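Side-chain contacts in adenosine monophosphate-protein transferase (Pyrococcus horikoshii, PDB 2D16), which is of unknown function but, as a member of the adenosine-specific kinase family, may bind adenosine or its nucleotides and act in AMP transfer to proteins: residues A[7-12]-A[75-80]; A[31-36]-A[45-50]; A[81-86]-A[97-102]. All coordinates share one frame; numbering follows the deposited sequence.

Interaction 1 of 3, residues A[7-12]-A[75-80]; sequences IDIEKP and VKIGAG
Ile7 CD1 sits to one side of the flat peptide group that joins Lys76 to Ile77, above its plane and beyond the rim between Lys76 O and Ile77 CA, 3.6 Å from each. No aromatic ring or side-chain amide takes part, so this backbone plane is the flat surface of the contact. The methyl can reach the last turn of helix 64-77 because CG1 stands beside the backbone N of Ile7 and the chain then runs on extended, with chi2 at 173°. The other branch, Ile7 CG2, meets the aliphatic part of Lys76 at CG, 4.0 Å away. The two side chains cross obliquely, and the lysine borders the contact with its methylenes at an exposed position, where a charged end can remain near solvent. Ile77 lines the inner side: its CG1 is 4.1 Å from Ile7 CD1, and its CD1 is a looser 4.3 Å from Ile9 CD1.

Strand 3-8 is an outermost strand of the three-stranded sheet, and the contact joins it to the C-terminal end of the helix. Arg127 hydrogen-bonds Ile77 O and, weakly, Lys76 O. The contact thus rests mainly on van der Waals packing of isoleucine methyls and a lysine methylene, while the carbonyls at the helix end find polar partners elsewhere.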
loop_
_atom_site.group_PDB
_atom_site.type_symbol
_atom_site.label_atom_id
_atom_site.label_comp_id
_atom_site.label_asym_id
_atom_site.label_seq_id
_atom_site.Cartn_x
_atom_site.Cartn_y
_atom_site.Cartn_z
ATOM N N ILE A 7 -2.262 30.104 -55.240
ATOM C CA ILE A 7 -2.347 30.930 -54.049
ATOM C C ILE A 7 -1.308 30.486 -53.030
ATOM O O ILE A 7 -1.261 29.320 -52.642
ATOM C CB ILE A 7 -3.751 30.836 -53.408
ATOM C CG1 ILE A 7 -4.801 31.371 -54.386
ATOM C CG2 ILE A 7 -3.786 31.620 -52.102
ATOM C CD1 ILE A 7 -6.226 31.174 -53.922
ATOM N N ASP A 8 -0.460 31.419 -52.614
ATOM C CA ASP A 8 0.559 31.118 -51.624
ATOM C C ASP A 8 -0.073 31.307 -50.252
ATOM O O ASP A 8 -0.621 32.373 -49.960
ATOM C CB ASP A 8 1.754 32.069 -51.772
ATOM C CG ASP A 8 2.591 31.771 -53.001
ATOM O OD1 ASP A 8 3.216 30.690 -53.050
ATOM O OD2 ASP A 8 2.628 32.617 -53.916
ATOM N N ILE A 9 -0.021 30.269 -49.423
ATOM C CA ILE A 9 -0.579 30.354 -48.083
ATOM C C ILE A 9 0.310 31.271 -47.251
ATOM O O ILE A 9 1.526 31.079 -47.194
ATOM C CB ILE A 9 -0.635 28.968 -47.400
ATOM C CG1 ILE A 9 -1.663 28.078 -48.105
ATOM C CG2 ILE A 9 -0.972 29.132 -45.917
ATOM C CD1 ILE A 9 -3.085 28.612 -48.042
ATOM N N GLU A 10 -0.300 32.274 -46.628
ATOM C CA GLU A 10 0.436 33.211 -45.787
ATOM C C GLU A 10 0.398 32.699 -44.352
ATOM O O GLU A 10 -0.673 32.582 -43.756
ATOM C CB GLU A 10 -0.198 34.606 -45.841
ATOM C CG GLU A 10 0.657 35.683 -45.173
ATOM C CD GLU A 10 -0.066 37.008 -45.007
ATOM O OE1 GLU A 10 -0.858 37.380 -45.899
ATOM O OE2 GLU A 10 0.171 37.685 -43.983
ATOM N N LYS A 11 1.565 32.388 -43.803
ATOM C CA LYS A 11 1.646 31.889 -42.440
ATOM C C LYS A 11 3.047 32.080 -41.883
ATOM O O LYS A 11 4.029 32.018 -42.618
ATOM C CB LYS A 11 1.279 30.402 -42.395
ATOM C CG LYS A 11 2.151 29.517 -43.280
ATOM C CD LYS A 11 1.766 28.052 -43.143
ATOM C CE LYS A 11 2.469 27.180 -44.178
ATOM N NZ LYS A 11 3.955 27.240 -44.082
ATOM N N PRO A 12 3.156 32.332 -40.574
ATOM C CA PRO A 12 4.483 32.517 -39.989
ATOM C C PRO A 12 5.239 31.193 -39.885
ATOM O O PRO A 12 4.641 30.113 -39.937
ATOM C CB PRO A 12 4.175 33.140 -38.628
ATOM C CG PRO A 12 2.761 33.593 -38.644
ATOM C CD PRO A 12 2.097 32.629 -39.594
ATOM N N VAL A 75 -10.582 33.382 -47.466
ATOM C CA VAL A 75 -11.339 34.240 -48.374
ATOM C C VAL A 75 -10.626 34.385 -49.722
ATOM O O VAL A 75 -11.270 34.565 -50.758
ATOM C CB VAL A 75 -11.615 35.644 -47.747
ATOM C CG1 VAL A 75 -10.374 36.501 -47.780
ATOM C CG2 VAL A 75 -12.766 36.318 -48.482
ATOM N N LYS A 76 -9.299 34.290 -49.705
ATOM C CA LYS A 76 -8.529 34.387 -50.935
ATOM C C LYS A 76 -8.803 33.127 -51.752
ATOM O O LYS A 76 -9.041 33.199 -52.954
ATOM C CB LYS A 76 -7.033 34.507 -50.633
ATOM C CG LYS A 76 -6.183 34.753 -51.873
ATOM C CD LYS A 76 -6.670 35.980 -52.641
ATOM C CE LYS A 76 -5.889 36.185 -53.930
ATOM N NZ LYS A 76 -4.431 36.352 -53.671
ATOM N N ILE A 77 -8.778 31.973 -51.092
ATOM C CA ILE A 77 -9.059 30.711 -51.770
ATOM C C ILE A 77 -10.490 30.797 -52.302
ATOM O O ILE A 77 -10.775 30.377 -53.423
ATOM C CB ILE A 77 -8.909 29.521 -50.799
ATOM C CG1 ILE A 77 -7.424 29.327 -50.469
ATOM C CG2 ILE A 77 -9.514 28.259 -51.409
ATOM C CD1 ILE A 77 -7.155 28.332 -49.359
ATOM N N GLY A 78 -11.377 31.350 -51.480
ATOM C CA GLY A 78 -12.765 31.547 -51.866
ATOM C C GLY A 78 -13.690 30.362 -52.062
ATOM O O GLY A 78 -14.870 30.447 -51.722
ATOM N N ALA A 79 -13.174 29.268 -52.612
ATOM C CA ALA A 79 -13.986 28.081 -52.875
ATOM C C ALA A 79 -14.970 27.732 -51.758
ATOM O O ALA A 79 -14.597 27.639 -50.587
ATOM C CB ALA A 79 -13.080 26.888 -53.160
ATOM N N GLY A 80 -16.227 27.528 -52.135
ATOM C CA GLY A 80 -17.249 27.192 -51.163
ATOM C C GLY A 80 -16.970 25.907 -50.404
ATOM O O GLY A 80 -16.467 24.933 -50.970
#

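Interaction 2 of 3, residues A[31-36]-A[45-50]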
loop_
_atom_site.group_PDB
_atom_site.type_symbol
_atom_site.label_atom_id
_atom_site.label_comp_id
_atom_site.label_asym_id
_atom_site.label_seq_id
_atom_site.Cartn_x
_atom_site.Cartn_y
_atom_site.Cartn_z
ATOM N N ASP A 31 -17.987 23.939 -34.648
ATOM C CA ASP A 31 -17.906 22.573 -34.149
ATOM C C ASP A 31 -16.546 21.916 -34.368
ATOM O O ASP A 31 -16.061 21.175 -33.508
ATOM C CB ASP A 31 -19.005 21.720 -34.780
ATOM C CG ASP A 31 -19.338 20.507 -33.942
ATOM O OD1 ASP A 31 -19.852 20.692 -32.818
ATOM O OD2 ASP A 31 -19.086 19.371 -34.396
ATOM N N LEU A 32 -15.927 22.179 -35.513
ATOM C CA LEU A 32 -14.617 21.603 -35.793
ATOM C C LEU A 32 -13.583 22.282 -34.891
ATOM O O LEU A 32 -12.610 21.658 -34.462
ATOM C CB LEU A 32 -14.266 21.787 -37.271
ATOM C CG LEU A 32 -12.978 21.150 -37.803
ATOM C CD1 LEU A 32 -12.871 19.694 -37.355
ATOM C CD2 LEU A 32 -12.971 21.258 -39.327
ATOM N N ALA A 33 -13.798 23.561 -34.595
ATOM C CA ALA A 33 -12.876 24.281 -33.716
ATOM C C ALA A 33 -12.911 23.619 -32.337
ATOM O O ALA A 33 -11.870 23.380 -31.722
ATOM C CB ALA A 33 -13.285 25.759 -33.604
ATOM N N ARG A 34 -14.115 23.320 -31.854
ATOM C CA ARG A 34 -14.265 22.677 -30.556
ATOM C C ARG A 34 -13.569 21.318 -30.572
ATOM O O ARG A 34 -12.915 20.933 -29.602
ATOM C CB ARG A 34 -15.749 22.510 -30.200
ATOM C CG ARG A 34 -16.449 23.812 -29.798
ATOM C CD ARG A 34 -17.825 23.543 -29.182
ATOM N NE ARG A 34 -18.807 23.080 -30.161
ATOM C CZ ARG A 34 -19.563 23.885 -30.904
ATOM N NH1 ARG A 34 -19.456 25.204 -30.779
ATOM N NH2 ARG A 34 -20.427 23.374 -31.775
ATOM N N ALA A 35 -13.699 20.600 -31.685
ATOM C CA ALA A 35 -13.068 19.291 -31.812
ATOM C C ALA A 35 -11.546 19.402 -31.735
ATOM O O ALA A 35 -10.891 18.581 -31.091
ATOM C CB ALA A 35 -13.486 18.639 -33.125
ATOM N N LEU A 36 -10.980 20.414 -32.384
ATOM C CA LEU A 36 -9.529 20.605 -32.363
ATOM C C LEU A 36 -9.002 20.804 -30.943
ATOM O O LEU A 36 -7.899 20.361 -30.612
ATOM C CB LEU A 36 -9.127 21.799 -33.238
ATOM C CG LEU A 36 -9.173 21.550 -34.751
ATOM C CD1 LEU A 36 -8.984 22.853 -35.510
ATOM C CD2 LEU A 36 -8.087 20.542 -35.123
ATOM N N PHE A 45 -4.956 27.973 -32.356
ATOM C CA PHE A 45 -5.279 27.936 -33.768
ATOM C C PHE A 45 -6.343 28.908 -34.233
ATOM O O PHE A 45 -7.038 29.554 -33.442
ATOM C CB PHE A 45 -5.757 26.527 -34.116
ATOM C CG PHE A 45 -7.094 26.185 -33.509
ATOM C CD1 PHE A 45 -8.274 26.405 -34.219
ATOM C CD2 PHE A 45 -7.178 25.701 -32.206
ATOM C CE1 PHE A 45 -9.515 26.151 -33.641
ATOM C CE2 PHE A 45 -8.421 25.443 -31.616
ATOM C CZ PHE A 45 -9.590 25.670 -32.334
ATOM N N GLY A 46 -6.460 28.970 -35.552
ATOM C CA GLY A 46 -7.460 29.783 -36.203
ATOM C C GLY A 46 -8.054 28.881 -37.271
ATOM O O GLY A 46 -7.329 28.102 -37.895
ATOM N N ILE A 47 -9.368 28.940 -37.454
ATOM C CA ILE A 47 -10.016 28.145 -38.489
ATOM C C ILE A 47 -11.035 29.028 -39.200
ATOM O O ILE A 47 -11.768 29.792 -38.564
ATOM C CB ILE A 47 -10.721 26.876 -37.917
ATOM C CG1 ILE A 47 -11.378 26.092 -39.062
ATOM C CG2 ILE A 47 -11.764 27.256 -36.870
ATOM C CD1 ILE A 47 -12.033 24.788 -38.625
ATOM N N ALA A 48 -11.044 28.949 -40.525
ATOM C CA ALA A 48 -11.970 29.723 -41.337
ATOM C C ALA A 48 -12.596 28.777 -42.352
ATOM O O ALA A 48 -11.951 27.839 -42.818
ATOM C CB ALA A 48 -11.236 30.852 -42.043
ATOM N N MET A 49 -13.855 29.021 -42.688
ATOM C CA MET A 49 -14.556 28.167 -43.632
ATOM C C MET A 49 -15.495 29.014 -44.472
ATOM O O MET A 49 -16.190 29.892 -43.951
ATOM C CB MET A 49 -15.332 27.095 -42.871
ATOM C CG MET A 49 -15.911 26.001 -43.744
ATOM S SD MET A 49 -16.445 24.616 -42.725
ATOM C CE MET A 49 -17.069 23.482 -44.002
ATOM N N ASN A 50 -15.512 28.746 -45.773
ATOM C CA ASN A 50 -16.337 29.512 -46.698
ATOM C C ASN A 50 -17.763 29.018 -46.860
ATOM O O ASN A 50 -18.008 27.829 -47.061
ATOM C CB ASN A 50 -15.663 29.572 -48.071
ATOM C CG ASN A 50 -14.279 30.177 -48.009
ATOM O OD1 ASN A 50 -14.032 31.092 -47.226
ATOM N ND2 ASN A 50 -13.368 29.673 -48.839
#
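Leu36 and Phe45 meet where the helix of a beta-alpha-beta crossover turns back into its second strand. Strand 16-22, helix 25-39 and strand 44-51 follow one another, and segments 31-36 and 45-50 run nearly antiparallel, at 155°, with their axes 9.2 Å apart.

Phe45 owes its place to a chi1 of 69°, which sets CG between the backbone N and the carbonyl carbon and holds the ring up against the helix. Leu36 keeps its CG beside the backbone N, and its extended chi2 carries CD1 over one face of that ring. This CH-pi contact has CD1 4.1 Å from the centroid, 23° off the normal, somewhat toward the rim. Ala33 CB comes instead to the ring edge, in plane, at 3.8 Å from Phe45 CE1. The single methyl of Ala33 suits the spot, since it lets the helix backbone come close to the ring, with Ala33 O 3.3 Å from Phe45 CZ.

Ile47 is fully extended through both torsions and sends its two branches to different partners. CG2 touches Ala33 CB, whereas CD1 reaches Leu32 CD2 at 3.7 Å, the two side chains crossing at about a right angle. With CG anti to its N, Leu32 offers both CG and CD2 to that methyl. All five touching residues are buried and apolar, as expected between a sheet and the helix covering it.

Ile161 of the second subunit packs on Ala33 and Arg34, the latter pointing away from the strand. Asp31 OD1 receives Arg34 NH2 in a salt bridge of 2.9 Å through its anti lone pair, and lies somewhat out of the guanidinium plane.

Interaction 3 of 3, residues A[81-86]-A[97-102]; sequences HVFVIL and NTIKNH
Ile99 faces strand 82-88 with both of its branches, and the cross-segment contact is entirely apolar. Its CD1 reaches toward Ile85 CD1, tip to tip, and the two methyls come within 3.6 Å. The residues share a conformation: in each, CG1 stands beside the backbone N and chi2 is extended, 169° for Ile85 and 170° for Ile99, so both terminal methyls project well clear of their backbones. The second branch, Ile99 CG2, meets the far end of the Phe83 ring, 3.8 Å from CZ, with CE1 a little farther off. This methyl approaches the ring at a slant. Long side chains suit this place, since even the nearest CA atoms, those of Ile85 and Ile99, are 10.3 Å apart.

Polar interactions stay away from this interface. On the exposed side of the helix, Lys100 NZ makes a weak hydrogen bond to Asn97 OD1. At the end of the segment His102 uses both ring nitrogens: NE2 is hydrogen-bonded to Asp31 OD2 of helix 25-39, and ND1 takes the N-H of Ala104, which together fix the orientation of the buried imidazole.

Side chains alternate along the strand: Phe83 and Ile85 point to helix 92-100, while Val84 packs on helix 64-77 across the sheet. Helix 92-100 leads on to strand 105-112, which runs parallel to strand 82-88 with strand 16-22 between them; the contact therefore belongs to a beta-alpha-beta crossover over a sheet with helices on both faces.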
loop_
_atom_site.group_PDB
_atom_site.type_symbol
_atom_site.label_atom_id
_atom_site.label_comp_id
_atom_site.label_asym_id
_atom_site.label_seq_id
_atom_site.Cartn_x
_atom_site.Cartn_y
_atom_site.Cartn_z
ATOM N N HIS A 81 -17.302 25.920 -49.118
ATOM C CA HIS A 81 -17.162 24.784 -48.189
ATOM C C HIS A 81 -15.695 24.372 -47.914
ATOM O O HIS A 81 -15.413 23.359 -47.288
ATOM C CB HIS A 81 -17.932 23.599 -48.771
ATOM C CG HIS A 81 -19.370 23.663 -48.326
ATOM N ND1 HIS A 81 -20.376 23.011 -48.962
ATOM C CD2 HIS A 81 -19.906 24.337 -47.223
ATOM C CE1 HIS A 81 -21.489 23.284 -48.255
ATOM N NE2 HIS A 81 -21.238 24.075 -47.209
ATOM N N VAL A 82 -14.732 25.169 -48.364
ATOM C CA VAL A 82 -13.335 24.873 -48.078
ATOM C C VAL A 82 -13.032 25.458 -46.702
ATOM O O VAL A 82 -13.539 26.526 -46.348
ATOM C CB VAL A 82 -12.390 25.527 -49.119
ATOM C CG1 VAL A 82 -10.950 25.508 -48.612
ATOM C CG2 VAL A 82 -12.484 24.786 -50.447
ATOM N N PHE A 83 -12.235 24.752 -45.908
ATOM C CA PHE A 83 -11.869 25.274 -44.604
ATOM C C PHE A 83 -10.356 25.309 -44.478
ATOM O O PHE A 83 -9.646 24.483 -45.063
ATOM C CB PHE A 83 -12.521 24.466 -43.460
ATOM C CG PHE A 83 -12.100 23.016 -43.383
ATOM C CD1 PHE A 83 -10.951 22.641 -42.689
ATOM C CD2 PHE A 83 -12.891 22.023 -43.954
ATOM C CE1 PHE A 83 -10.595 21.294 -42.558
ATOM C CE2 PHE A 83 -12.546 20.671 -43.832
ATOM C CZ PHE A 83 -11.396 20.305 -43.130
ATOM N N VAL A 84 -9.872 26.305 -43.745
ATOM C CA VAL A 84 -8.445 26.489 -43.534
ATOM C C VAL A 84 -8.131 26.554 -42.048
ATOM O O VAL A 84 -8.764 27.302 -41.300
ATOM C CB VAL A 84 -7.941 27.806 -44.179
ATOM C CG1 VAL A 84 -6.456 27.997 -43.870
ATOM C CG2 VAL A 84 -8.180 27.787 -45.682
ATOM N N ILE A 85 -7.145 25.769 -41.628
ATOM C CA ILE A 85 -6.726 25.750 -40.238
ATOM C C ILE A 85 -5.254 26.130 -40.142
ATOM O O ILE A 85 -4.432 25.627 -40.900
ATOM C CB ILE A 85 -6.870 24.344 -39.608
ATOM C CG1 ILE A 85 -8.326 23.878 -39.682
ATOM C CG2 ILE A 85 -6.387 24.373 -38.159
ATOM C CD1 ILE A 85 -8.505 22.413 -39.328
ATOM N N LEU A 86 -4.940 27.038 -39.225
ATOM C CA LEU A 86 -3.560 27.441 -38.982
ATOM C C LEU A 86 -3.386 27.216 -37.490
ATOM O O LEU A 86 -4.137 27.762 -36.685
ATOM C CB LEU A 86 -3.333 28.916 -39.342
ATOM C CG LEU A 86 -3.344 29.254 -40.837
ATOM C CD1 LEU A 86 -3.168 30.751 -41.028
ATOM C CD2 LEU A 86 -2.227 28.494 -41.543
ATOM N N ASN A 97 -6.685 12.858 -37.561
ATOM C CA ASN A 97 -7.780 11.923 -37.331
ATOM C C ASN A 97 -8.996 12.627 -36.727
ATOM O O ASN A 97 -10.134 12.272 -37.026
ATOM C CB ASN A 97 -7.313 10.760 -36.450
ATOM C CG ASN A 97 -6.501 9.740 -37.234
ATOM O OD1 ASN A 97 -6.280 9.906 -38.437
ATOM N ND2 ASN A 97 -6.058 8.683 -36.563
ATOM N N THR A 98 -8.765 13.634 -35.889
ATOM C CA THR A 98 -9.875 14.377 -35.295
ATOM C C THR A 98 -10.663 15.084 -36.402
ATOM O O THR A 98 -11.897 15.138 -36.373
ATOM C CB THR A 98 -9.358 15.424 -34.277
ATOM O OG1 THR A 98 -8.804 14.744 -33.144
ATOM C CG2 THR A 98 -10.490 16.340 -33.810
ATOM N N ILE A 99 -9.949 15.619 -37.387
ATOM C CA ILE A 99 -10.590 16.313 -38.497
ATOM C C ILE A 99 -11.290 15.328 -39.434
ATOM O O ILE A 99 -12.445 15.542 -39.813
ATOM C CB ILE A 99 -9.568 17.136 -39.295
ATOM C CG1 ILE A 99 -8.912 18.166 -38.368
ATOM C CG2 ILE A 99 -10.257 17.834 -40.470
ATOM C CD1 ILE A 99 -7.719 18.878 -38.982
ATOM N N LYS A 100 -10.597 14.254 -39.807
ATOM C CA LYS A 100 -11.188 13.253 -40.694
ATOM C C LYS A 100 -12.426 12.616 -40.065
ATOM O O LYS A 100 -13.356 12.209 -40.771
ATOM C CB LYS A 100 -10.165 12.154 -41.029
ATOM C CG LYS A 100 -9.053 12.605 -41.960
ATOM C CD LYS A 100 -8.044 11.490 -42.263
ATOM C CE LYS A 100 -7.312 11.033 -41.014
ATOM N NZ LYS A 100 -6.205 10.074 -41.320
ATOM N N ASN A 101 -12.444 12.539 -38.739
ATOM C CA ASN A 101 -13.563 11.930 -38.030
ATOM C C ASN A 101 -14.761 12.856 -37.844
ATOM O O ASN A 101 -15.818 12.414 -37.387
ATOM C CB ASN A 101 -13.107 11.414 -36.660
ATOM C CG ASN A 101 -12.067 10.305 -36.766
ATOM O OD1 ASN A 101 -12.095 9.498 -37.699
ATOM N ND2 ASN A 101 -11.157 10.250 -35.795
ATOM N N HIS A 102 -14.612 14.131 -38.189
ATOM C CA HIS A 102 -15.732 15.057 -38.020
ATOM C C HIS A 102 -16.814 14.742 -39.054
ATOM O O HIS A 102 -16.529 14.603 -40.243
ATOM C CB HIS A 102 -15.274 16.504 -38.153
ATOM C CG HIS A 102 -16.310 17.494 -37.725
ATOM N ND1 HIS A 102 -17.347 17.888 -38.544
ATOM C CD2 HIS A 102 -16.504 18.124 -36.542
ATOM C CE1 HIS A 102 -18.134 18.718 -37.885
ATOM N NE2 HIS A 102 -17.646 18.878 -36.668
#

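How the interactions relate
Interactions 2 and 3 lie in the core and share one sheet: strands 44-51 and 82-88 are neighbours, joined by backbone bonds such as Val84 N to Ala48 O, and their helices lie side by side on the same face, with Leu36 touching both Ile85 and Ile99. Interaction 1 is only partly buried and belongs to the smaller sheet. Its helix, 64-77, also covers the opposite face of the larger sheet, where Ile77 meets Val84; in the loop after the helix, Ala79 O is bonded by Asn50 ND2. All three rest chiefly on apolar side chains, but aromatic rings take part only in the two core contacts, whereas interaction 1 adds a lysine methylene and the rim of a peptide.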